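Local coordinates for two-domain protein containing predicted PHP-like metal-dependent phosphoesterase (Bacteroides vulgatus ATCC 8482, PDB 3E38) that binds a cluster of three zinc ions in a PHP-type domain and is probably a metal-dependent phosphoesterase, perhaps a nuclease, at residues H102-L108 with A131-H137; H164-N170 with L187-S193; S68-R72 with D110-E115. All blocks are in the same frame, centred on the assembly; numbering follows the deposited sequence.

Contact 1. Residues H102-L108 with A131-H137. With ZN (zinc ion), chain H.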
loop_
_atom_site.group_PDB
_atom_site.type_symbol
_atom_site.label_atom_id
_atom_site.label_comp_id
_atom_site.label_asym_id
_atom_site.label_seq_id
_atom_site.Cartn_x
_atom_site.Cartn_y
_atom_site.Cartn_z
ATOM N N HIS B 102 -13.424 -30.017 -16.969
ATOM C CA HIS B 102 -11.948 -29.928 -16.874
ATOM C C HIS B 102 -11.425 -30.574 -15.623
ATOM O O HIS B 102 -11.924 -30.316 -14.528
ATOM C CB HIS B 102 -11.487 -28.471 -16.795
ATOM C CG HIS B 102 -11.897 -27.615 -17.947
ATOM N ND1 HIS B 102 -11.268 -26.427 -18.235
ATOM C CD2 HIS B 102 -12.861 -27.767 -18.882
ATOM C CE1 HIS B 102 -11.836 -25.878 -19.297
ATOM N NE2 HIS B 102 -12.792 -26.677 -19.719
ATOM N N PHE B 103 -10.407 -31.409 -15.791
ATOM C CA PHE B 103 -9.680 -32.061 -14.683
ATOM C C PHE B 103 -8.180 -31.848 -14.814
ATOM O O PHE B 103 -7.653 -31.791 -15.886
ATOM C CB PHE B 103 -9.854 -33.569 -14.670
ATOM C CG PHE B 103 -11.219 -34.068 -14.182
ATOM C CD1 PHE B 103 -12.379 -33.707 -14.814
ATOM C CD2 PHE B 103 -11.297 -34.947 -13.097
ATOM C CE1 PHE B 103 -13.609 -34.155 -14.353
ATOM C CE2 PHE B 103 -12.506 -35.386 -12.625
ATOM C CZ PHE B 103 -13.671 -34.993 -13.258
ATOM N N ASN B 104 -7.511 -31.800 -13.676
ATOM C CA ASN B 104 -6.056 -31.818 -13.626
ATOM C C ASN B 104 -5.557 -33.174 -13.189
ATOM O O ASN B 104 -6.097 -33.796 -12.296
ATOM C CB ASN B 104 -5.483 -30.752 -12.728
ATOM C CG ASN B 104 -5.324 -29.434 -13.431
ATOM O OD1 ASN B 104 -5.911 -29.200 -14.479
ATOM N ND2 ASN B 104 -4.500 -28.566 -12.865
ATOM N N ALA B 105 -4.542 -33.618 -13.918
ATOM C CA ALA B 105 -3.795 -34.844 -13.677
ATOM C C ALA B 105 -2.425 -34.374 -13.223
ATOM O O ALA B 105 -1.713 -33.735 -13.988
ATOM C CB ALA B 105 -3.696 -35.687 -14.946
ATOM N N ILE B 106 -2.098 -34.616 -11.957
ATOM C CA ILE B 106 -0.777 -34.250 -11.451
ATOM C C ILE B 106 -0.032 -35.510 -10.997
ATOM O O ILE B 106 -0.575 -36.625 -10.858
ATOM C CB ILE B 106 -0.811 -33.103 -10.379
ATOM C CG1 ILE B 106 -1.451 -33.566 -9.070
ATOM C CG2 ILE B 106 -1.567 -31.855 -10.960
ATOM C CD1 ILE B 106 -1.361 -32.574 -7.955
ATOM N N PHE B 107 1.263 -35.307 -10.868
ATOM C CA PHE B 107 2.204 -36.394 -10.567
ATOM C C PHE B 107 2.343 -37.294 -11.790
ATOM O O PHE B 107 2.572 -38.479 -11.727
ATOM C CB PHE B 107 1.856 -37.143 -9.275
ATOM C CG PHE B 107 2.192 -36.345 -8.035
ATOM C CD1 PHE B 107 3.503 -36.206 -7.646
ATOM C CD2 PHE B 107 1.226 -35.648 -7.342
ATOM C CE1 PHE B 107 3.823 -35.468 -6.565
ATOM C CE2 PHE B 107 1.536 -34.906 -6.224
ATOM C CZ PHE B 107 2.838 -34.806 -5.840
ATOM N N LEU B 108 2.181 -36.674 -12.928
ATOM C CA LEU B 108 2.442 -37.355 -14.195
ATOM C C LEU B 108 3.910 -37.579 -14.389
ATOM O O LEU B 108 4.756 -36.872 -13.811
ATOM C CB LEU B 108 1.953 -36.507 -15.400
ATOM C CG LEU B 108 0.425 -36.354 -15.456
ATOM C CD1 LEU B 108 -0.020 -35.482 -16.616
ATOM C CD2 LEU B 108 -0.298 -37.718 -15.479
ATOM N N ALA B 131 -1.422 -41.026 -11.792
ATOM C CA ALA B 131 -1.624 -39.588 -11.497
ATOM C C ALA B 131 -2.630 -39.308 -10.389
ATOM O O ALA B 131 -3.616 -40.040 -10.230
ATOM C CB ALA B 131 -2.114 -38.859 -12.755
ATOM N N PHE B 132 -2.391 -38.209 -9.668
ATOM C CA PHE B 132 -3.380 -37.708 -8.695
ATOM C C PHE B 132 -4.273 -36.770 -9.510
ATOM O O PHE B 132 -3.810 -35.846 -10.182
ATOM C CB PHE B 132 -2.755 -37.033 -7.494
ATOM C CG PHE B 132 -3.765 -36.509 -6.499
ATOM C CD1 PHE B 132 -4.296 -35.208 -6.644
ATOM C CD2 PHE B 132 -4.168 -37.288 -5.401
ATOM C CE1 PHE B 132 -5.225 -34.701 -5.730
ATOM C CE2 PHE B 132 -5.099 -36.790 -4.468
ATOM C CZ PHE B 132 -5.623 -35.476 -4.636
HETATM N N MSE B 133 -5.555 -37.102 -9.515
HETATM C CA MSE B 133 -6.530 -36.414 -10.375
HETATM C C MSE B 133 -7.615 -35.685 -9.647
HETATM O O MSE B 133 -8.272 -36.234 -8.767
HETATM C CB MSE B 133 -7.182 -37.442 -11.321
HETATM C CG MSE B 133 -6.215 -37.859 -12.467
HETATM SE SE MSE B 133 -6.711 -39.486 -13.368
HETATM C CE MSE B 133 -6.168 -40.786 -12.027
ATOM N N PHE B 134 -7.834 -34.442 -10.054
ATOM C CA PHE B 134 -8.932 -33.692 -9.463
ATOM C C PHE B 134 -9.769 -32.878 -10.442
ATOM O O PHE B 134 -9.313 -32.428 -11.461
ATOM C CB PHE B 134 -8.444 -32.840 -8.289
ATOM C CG PHE B 134 -7.387 -31.822 -8.647
ATOM C CD1 PHE B 134 -7.747 -30.545 -9.063
ATOM C CD2 PHE B 134 -6.037 -32.135 -8.530
ATOM C CE1 PHE B 134 -6.761 -29.583 -9.358
ATOM C CE2 PHE B 134 -5.047 -31.187 -8.813
ATOM C CZ PHE B 134 -5.416 -29.904 -9.236
ATOM N N TRP B 135 -11.050 -32.786 -10.118
ATOM C CA TRP B 135 -12.002 -31.978 -10.878
ATOM C C TRP B 135 -11.760 -30.464 -10.649
ATOM O O TRP B 135 -11.757 -29.959 -9.511
ATOM C CB TRP B 135 -13.417 -32.417 -10.510
ATOM C CG TRP B 135 -14.500 -31.769 -11.255
ATOM C CD1 TRP B 135 -14.407 -31.084 -12.427
ATOM C CD2 TRP B 135 -15.898 -31.857 -10.946
ATOM N NE1 TRP B 135 -15.655 -30.685 -12.844
ATOM C CE2 TRP B 135 -16.590 -31.155 -11.953
ATOM C CE3 TRP B 135 -16.620 -32.448 -9.915
ATOM C CZ2 TRP B 135 -17.978 -31.014 -11.947
ATOM C CZ3 TRP B 135 -17.991 -32.339 -9.916
ATOM C CH2 TRP B 135 -18.661 -31.613 -10.925
ATOM N N ASN B 136 -11.535 -29.760 -11.761
ATOM C CA ASN B 136 -11.343 -28.310 -11.742
ATOM C C ASN B 136 -12.641 -27.500 -11.856
ATOM O O ASN B 136 -13.547 -27.829 -12.602
ATOM C CB ASN B 136 -10.401 -27.836 -12.866
ATOM C CG ASN B 136 -9.069 -28.522 -12.855
ATOM O OD1 ASN B 136 -8.588 -28.965 -11.818
ATOM N ND2 ASN B 136 -8.464 -28.628 -14.025
ATOM N N HIS B 137 -12.666 -26.396 -11.111
ATOM C CA HIS B 137 -13.759 -25.434 -11.145
ATOM C C HIS B 137 -15.101 -26.041 -11.520
ATOM O O HIS B 137 -15.658 -25.724 -12.545
ATOM C CB HIS B 137 -13.423 -24.265 -12.093
ATOM C CG HIS B 137 -12.795 -24.661 -13.395
ATOM N ND1 HIS B 137 -13.497 -25.259 -14.419
ATOM C CD2 HIS B 137 -11.535 -24.470 -13.863
ATOM C CE1 HIS B 137 -12.689 -25.452 -15.442
ATOM N NE2 HIS B 137 -11.491 -25.002 -15.123
HETATM ZN ZN ZN H . -10.008 -25.232 -16.742
HETATM O O HOH W 1 -14.870 -28.718 -14.704
HETATM O O HOH W 2 -8.760 -24.592 -15.597
#
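F103 to I106 run antiparallel to F132 to W135, the short strand axes 4.7 Å apart, with N104–F134 and I106–F132 as the hydrogen-bonded pairs. Between them, F103–W135 and A105–M133 form the non-hydrogen-bonded pairs; their side chains share one face of the sheet, those of N104, I106, F132 and F134 the other. On the first face the F103 ring lies in an offset stack on the five-membered ring of W135, planes only 10° apart, and W135 CA also sits over the F103 ring as a CH-pi contact. W135 turns its CG anti to the backbone N (chi1 -176°), which lays the indole against F103. On the second, N104 CB rests 3.9 Å from the centroid of the F134 ring, over its face, while I106 CD1 touches the edge of that ring.

Such a strand pair, delivering two ligands from one end to a metal cluster, illustrates how the PHP fold builds its site. One zinc ion is bound by H102 ND1 at 2.3 Å and by H137 NE2 at 2.2 Å; a water and E93 OE2 are further ligands. The edge of the H137 ring is turned toward the face of H102, planes at 68°, which lets both nitrogens converge on the metal. N136 ND2 donates to N104 OD1 over 2.7 Å, coming from above the carbonyl plane of N104, the two amides nearly perpendicular. N136 ND2 also reaches E93, a second-shell link to the bridging carboxylate. A water accepts from W135 NE1 at 2.8 Å and from H102 N.

Contact 2. Residues H164-N170 with L187-S193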
loop_
_atom_site.group_PDB
_atom_site.type_symbol
_atom_site.label_atom_id
_atom_site.label_comp_id
_atom_site.label_asym_id
_atom_site.label_seq_id
_atom_site.Cartn_x
_atom_site.Cartn_y
_atom_site.Cartn_z
ATOM N N HIS B 164 -9.660 -37.913 -7.365
ATOM C CA HIS B 164 -9.132 -38.018 -6.000
ATOM C C HIS B 164 -9.423 -36.760 -5.162
ATOM O O HIS B 164 -9.338 -36.749 -3.918
ATOM C CB HIS B 164 -7.644 -38.322 -6.057
ATOM C CG HIS B 164 -7.321 -39.491 -6.929
ATOM N ND1 HIS B 164 -6.658 -39.368 -8.131
ATOM C CD2 HIS B 164 -7.611 -40.809 -6.786
ATOM C CE1 HIS B 164 -6.547 -40.561 -8.686
ATOM N NE2 HIS B 164 -7.118 -41.453 -7.891
ATOM N N GLY B 165 -9.784 -35.712 -5.886
ATOM C CA GLY B 165 -10.115 -34.437 -5.285
ATOM C C GLY B 165 -10.940 -33.585 -6.185
ATOM O O GLY B 165 -11.258 -33.955 -7.326
ATOM N N ILE B 166 -11.335 -32.463 -5.618
ATOM C CA ILE B 166 -12.101 -31.441 -6.330
ATOM C C ILE B 166 -11.650 -30.109 -5.846
ATOM O O ILE B 166 -11.364 -29.957 -4.670
ATOM C CB ILE B 166 -13.591 -31.510 -6.026
ATOM C CG1 ILE B 166 -14.088 -32.930 -6.163
ATOM C CG2 ILE B 166 -14.405 -30.567 -6.940
ATOM C CD1 ILE B 166 -15.584 -33.042 -5.848
ATOM N N GLU B 167 -11.527 -29.174 -6.778
ATOM C CA GLU B 167 -11.241 -27.787 -6.441
ATOM C C GLU B 167 -12.464 -27.199 -5.765
ATOM O O GLU B 167 -13.594 -27.242 -6.306
ATOM C CB GLU B 167 -10.891 -26.974 -7.673
ATOM C CG GLU B 167 -9.504 -27.257 -8.186
ATOM C CD GLU B 167 -9.108 -26.336 -9.356
ATOM O OE1 GLU B 167 -10.040 -25.801 -10.012
ATOM O OE2 GLU B 167 -7.883 -26.193 -9.637
ATOM N N VAL B 168 -12.253 -26.734 -4.538
ATOM C CA VAL B 168 -13.335 -26.104 -3.715
ATOM C C VAL B 168 -13.217 -24.594 -3.850
ATOM O O VAL B 168 -14.104 -23.810 -3.473
ATOM C CB VAL B 168 -13.330 -26.519 -2.216
ATOM C CG1 VAL B 168 -13.822 -27.993 -2.071
ATOM C CG2 VAL B 168 -11.944 -26.229 -1.532
ATOM N N ALA B 169 -12.097 -24.223 -4.439
ATOM C CA ALA B 169 -11.776 -22.832 -4.680
ATOM C C ALA B 169 -10.727 -22.681 -5.780
ATOM O O ALA B 169 -9.688 -23.291 -5.734
ATOM C CB ALA B 169 -11.343 -22.172 -3.390
ATOM N N ASN B 170 -11.076 -21.866 -6.777
ATOM C CA ASN B 170 -10.246 -21.560 -7.966
ATOM C C ASN B 170 -10.164 -20.057 -8.207
ATOM O O ASN B 170 -11.141 -19.397 -8.539
ATOM C CB ASN B 170 -10.826 -22.269 -9.208
ATOM C CG ASN B 170 -9.923 -22.190 -10.437
ATOM O OD1 ASN B 170 -9.630 -21.112 -10.901
ATOM N ND2 ASN B 170 -9.536 -23.352 -11.004
ATOM N N LEU B 187 -13.100 -37.125 -0.603
ATOM C CA LEU B 187 -12.086 -36.622 -1.503
ATOM C C LEU B 187 -11.282 -35.510 -0.871
ATOM O O LEU B 187 -11.648 -34.916 0.154
ATOM C CB LEU B 187 -12.722 -36.110 -2.799
ATOM C CG LEU B 187 -13.623 -37.100 -3.545
ATOM C CD1 LEU B 187 -14.614 -36.422 -4.438
ATOM C CD2 LEU B 187 -12.785 -38.060 -4.357
ATOM N N THR B 188 -10.183 -35.233 -1.547
ATOM C CA THR B 188 -9.234 -34.177 -1.142
ATOM C C THR B 188 -9.701 -32.821 -1.619
ATOM O O THR B 188 -9.914 -32.646 -2.798
ATOM C CB THR B 188 -7.858 -34.480 -1.677
ATOM O OG1 THR B 188 -7.475 -35.751 -1.141
ATOM C CG2 THR B 188 -6.826 -33.397 -1.287
HETATM N N MSE B 189 -9.901 -31.888 -0.676
HETATM C CA MSE B 189 -10.299 -30.509 -1.011
HETATM C C MSE B 189 -9.064 -29.764 -1.448
HETATM O O MSE B 189 -8.051 -29.769 -0.761
HETATM C CB MSE B 189 -10.942 -29.794 0.168
HETATM C CG MSE B 189 -12.172 -30.512 0.687
HETATM SE SE MSE B 189 -12.955 -29.471 2.056
HETATM C CE MSE B 189 -14.055 -30.937 2.875
ATOM N N ILE B 190 -9.193 -29.183 -2.630
ATOM C CA ILE B 190 -8.127 -28.462 -3.314
ATOM C C ILE B 190 -8.408 -26.988 -3.552
ATOM O O ILE B 190 -9.512 -26.574 -3.829
ATOM C CB ILE B 190 -7.812 -29.077 -4.706
ATOM C CG1 ILE B 190 -7.307 -30.503 -4.600
ATOM C CG2 ILE B 190 -6.686 -28.254 -5.422
ATOM C CD1 ILE B 190 -5.907 -30.624 -4.011
ATOM N N GLY B 191 -7.350 -26.202 -3.511
ATOM C CA GLY B 191 -7.489 -24.801 -3.847
ATOM C C GLY B 191 -6.313 -24.300 -4.656
ATOM O O GLY B 191 -5.156 -24.458 -4.267
ATOM N N THR B 192 -6.634 -23.680 -5.779
ATOM C CA THR B 192 -5.598 -23.237 -6.717
ATOM C C THR B 192 -5.866 -21.876 -7.317
ATOM O O THR B 192 -6.930 -21.312 -7.159
ATOM C CB THR B 192 -5.446 -24.233 -7.855
ATOM O OG1 THR B 192 -6.591 -24.135 -8.687
ATOM C CG2 THR B 192 -5.360 -25.667 -7.326
ATOM N N SER B 193 -4.846 -21.367 -8.001
ATOM C CA SER B 193 -4.918 -20.058 -8.612
ATOM C C SER B 193 -5.516 -20.168 -10.001
ATOM O O SER B 193 -6.368 -19.400 -10.369
ATOM C CB SER B 193 -3.543 -19.384 -8.708
ATOM O OG SER B 193 -2.690 -19.986 -9.653
#
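E167 and T192 join two neighbouring parallel strands of the PHP domain sheet, 165–170 and 188–192, connected through helix 176–185 in a beta-alpha-beta crossover. G165 pairs with T188, I166 with M189 and E167 with I190. The register then slips by one residue at V168, a beta bulge, before A169 meets G191 and N170 meets T192. Backbone bonds continue across the irregularity: V168 N donates to I190 O at 2.8 Å, and T192 N to A169 O at 3.1 Å.

Packing is close where the backbones draw together. G165 CA lies 3.1 Å from T188 O; glycine has no side chain, so the backbones can come this near. By contrast, the apolar side-chain contacts around I166 and M189 are looser and few. I166 CD1 meets L187 CD1 at 3.8 Å, and V168 CG1 approaches M189 CB at 4.1 Å; helix 176–185 covers this side through W181, A178 and C182. Solvent reaches the contact chiefly at its beginning, at the partly exposed H164, whose CB is directed away from the second strand and whose ND1 accepts from the backbone of M133.

The other face is polar toward its C-terminal end and borders the zinc site. E167 is extended beyond CG, which carries its carboxylate past I190 to T192 and N170. H24, a zinc ligand, bonds to E167 OE2, and the backbone of H137, another, to OE1, so the glutamate is a second-shell group for both. N170 ND2, which also bonds the zinc ligand D194, donates to E167 OE1 at 2.7 Å on the syn side but tilted out of the carboxylate plane, whereas T192 OG1 donates to OE2 at 2.6 Å from above that plane.

Contact 3. Residues S68-R72 with D110-E115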
loop_
_atom_site.group_PDB
_atom_site.type_symbol
_atom_site.label_atom_id
_atom_site.label_comp_id
_atom_site.label_asym_id
_atom_site.label_seq_id
_atom_site.Cartn_x
_atom_site.Cartn_y
_atom_site.Cartn_z
ATOM N N SER B 68 6.078 -26.736 -29.364
ATOM C CA SER B 68 6.568 -27.762 -28.450
ATOM C C SER B 68 5.552 -28.837 -28.191
ATOM O O SER B 68 4.392 -28.807 -28.654
ATOM C CB SER B 68 6.884 -27.160 -27.092
ATOM O OG SER B 68 5.690 -27.051 -26.308
ATOM N N ASP B 69 5.993 -29.802 -27.418
ATOM C CA ASP B 69 5.074 -30.836 -26.971
ATOM C C ASP B 69 4.552 -30.467 -25.584
ATOM O O ASP B 69 4.717 -29.329 -25.075
ATOM C CB ASP B 69 5.665 -32.258 -27.019
ATOM C CG ASP B 69 6.834 -32.467 -26.048
ATOM O OD1 ASP B 69 6.994 -31.674 -25.096
ATOM O OD2 ASP B 69 7.573 -33.463 -26.221
ATOM N N HIS B 70 3.912 -31.448 -24.975
ATOM C CA HIS B 70 3.214 -31.196 -23.727
ATOM C C HIS B 70 4.067 -31.254 -22.482
ATOM O O HIS B 70 3.602 -30.933 -21.390
ATOM C CB HIS B 70 2.056 -32.173 -23.580
ATOM C CG HIS B 70 1.066 -32.090 -24.693
ATOM N ND1 HIS B 70 0.107 -31.103 -24.774
ATOM C CD2 HIS B 70 0.882 -32.885 -25.772
ATOM C CE1 HIS B 70 -0.620 -31.294 -25.855
ATOM N NE2 HIS B 70 -0.171 -32.372 -26.479
ATOM N N ASN B 71 5.322 -31.623 -22.634
ATOM C CA ASN B 71 6.193 -31.744 -21.463
ATOM C C ASN B 71 7.106 -30.531 -21.367
ATOM O O ASN B 71 7.777 -30.299 -20.382
ATOM C CB ASN B 71 7.023 -33.021 -21.559
ATOM C CG ASN B 71 6.186 -34.264 -21.549
ATOM O OD1 ASN B 71 5.357 -34.447 -20.657
ATOM N ND2 ASN B 71 6.434 -35.171 -22.499
ATOM N N ARG B 72 7.096 -29.730 -22.415
ATOM C CA ARG B 72 8.081 -28.632 -22.514
ATOM C C ARG B 72 8.039 -27.512 -21.400
ATOM O O ARG B 72 9.091 -27.039 -20.961
ATOM C CB ARG B 72 7.997 -28.025 -23.915
ATOM C CG ARG B 72 9.018 -26.949 -24.228
ATOM C CD ARG B 72 10.407 -27.434 -24.173
ATOM N NE ARG B 72 11.308 -26.357 -24.617
ATOM C CZ ARG B 72 12.609 -26.313 -24.388
ATOM N NH1 ARG B 72 13.190 -27.278 -23.696
ATOM N NH2 ARG B 72 13.320 -25.273 -24.824
ATOM N N ASP B 110 4.668 -38.293 -17.840
ATOM C CA ASP B 110 4.676 -37.837 -19.234
ATOM C C ASP B 110 3.300 -37.281 -19.633
ATOM O O ASP B 110 2.254 -37.964 -19.529
ATOM C CB ASP B 110 5.144 -39.036 -20.120
ATOM C CG ASP B 110 5.296 -38.681 -21.578
ATOM O OD1 ASP B 110 5.035 -37.523 -21.981
ATOM O OD2 ASP B 110 5.662 -39.571 -22.345
ATOM N N SER B 111 3.306 -36.028 -20.066
ATOM C CA SER B 111 2.071 -35.298 -20.415
ATOM C C SER B 111 1.476 -35.680 -21.764
ATOM O O SER B 111 0.249 -35.769 -21.939
ATOM C CB SER B 111 2.293 -33.779 -20.348
ATOM O OG SER B 111 2.467 -33.347 -18.979
ATOM N N ASN B 112 2.383 -36.007 -22.665
ATOM C CA ASN B 112 2.043 -36.300 -24.071
ATOM C C ASN B 112 0.940 -37.326 -24.301
ATOM O O ASN B 112 0.080 -37.140 -25.159
ATOM C CB ASN B 112 3.286 -36.739 -24.815
ATOM C CG ASN B 112 4.160 -35.577 -25.169
ATOM O OD1 ASN B 112 3.665 -34.464 -25.312
ATOM N ND2 ASN B 112 5.451 -35.824 -25.336
ATOM N N PRO B 113 0.987 -38.427 -23.568
ATOM C CA PRO B 113 -0.016 -39.453 -23.790
ATOM C C PRO B 113 -1.425 -39.016 -23.443
ATOM O O PRO B 113 -2.376 -39.714 -23.796
ATOM C CB PRO B 113 0.429 -40.587 -22.833
ATOM C CG PRO B 113 1.857 -40.392 -22.661
ATOM C CD PRO B 113 2.138 -38.936 -22.804
ATOM N N LEU B 114 -1.550 -37.885 -22.738
ATOM C CA LEU B 114 -2.899 -37.391 -22.337
ATOM C C LEU B 114 -3.685 -36.791 -23.536
ATOM O O LEU B 114 -4.899 -36.577 -23.500
ATOM C CB LEU B 114 -2.850 -36.413 -21.157
ATOM C CG LEU B 114 -2.685 -37.059 -19.787
ATOM C CD1 LEU B 114 -1.462 -38.019 -19.744
ATOM C CD2 LEU B 114 -2.621 -35.952 -18.695
ATOM N N GLU B 115 -2.973 -36.586 -24.622
ATOM C CA GLU B 115 -3.602 -36.081 -25.835
ATOM C C GLU B 115 -4.238 -37.263 -26.544
ATOM O O GLU B 115 -3.554 -38.059 -27.156
ATOM C CB GLU B 115 -2.584 -35.390 -26.720
ATOM C CG GLU B 115 -3.197 -34.724 -27.900
ATOM C CD GLU B 115 -2.180 -33.968 -28.750
ATOM O OE1 GLU B 115 -1.005 -33.827 -28.350
ATOM O OE2 GLU B 115 -2.577 -33.493 -29.822
HETATM O O HOH W 3 4.420 -31.320 -18.386
#
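H70 and N71 meet the turn at D110 to E115 almost wholly through polar groups, and five hydrogen bonds, one of them weak, join two segments that bury only 331 Å² between them. Neither segment is a strand: 68–72 leads into helix 72–83, while 110–115, with a short 3-10 turn at N112 to L114, lies between strand 102–106 and helix 119–128, so the contact joins two loops that lead into helices.

At one end, H70 NE2 donates to E115 OE1 at 2.5 Å. The carboxylate oxygen lies in the plane of the imidazole, but the ring nitrogen stands above the carboxylate plane, the two flat groups being turned 85° apart. E115 reaches the ring with CG anti to its backbone N (chi1 -174°) and the rest of the chain extended. N112 OD1 comes to the edge of the same ring and accepts from H70 N at 3.0 Å, while N112 ND2 makes a weak bond to D69 OD2. The other oxygen of D69, OD1, accepts from N71 N, a capping bond at the turn before the helix.

N71 uses both ends of its amide. Its OD1 accepts from S111 N at 2.7 Å, in the carbonyl plane on a lone pair, and also from K90. Its ND2 donates to D110 OD1 at 2.8 Å. That oxygen also takes N112 N in an Asx turn, the two donors arriving from opposite faces of the carboxylate plane. A water donates to H70 O and also bonds S111 OG, whose hydroxyl has a further bond to S92.

Two donors on D110 OD1 and two on N71 OD1 should hold both groups against rotation, and the nearby carboxylate of E115 could favour the charged form of H70, though NE2 can also donate from the neutral ring.

In the fold
Contacts 1 and 2 lie side by side in one sheet, their centres 10 Å apart, because strand 132–135 is paired with strand 165–170. W135 O and E167 N, 2.9 Å apart, probably form one of the hydrogen bonds that join them. Together they serve neighbouring parts of the metal centre: contact 1 supplies two zinc ligands, while contact 2 contributes second-shell groups, E167 and N170, that bond to zinc-binding residues. Contact 3 is more peripheral, its centre about 26 Å from that of the chain and the side chain of H70 about 13 Å from a zinc ion. It nevertheless touches contact 1, where L114 CD2 packs 3.4 Å from L108 CD1, but stays about 12 Å from contact 2 at the nearest atoms.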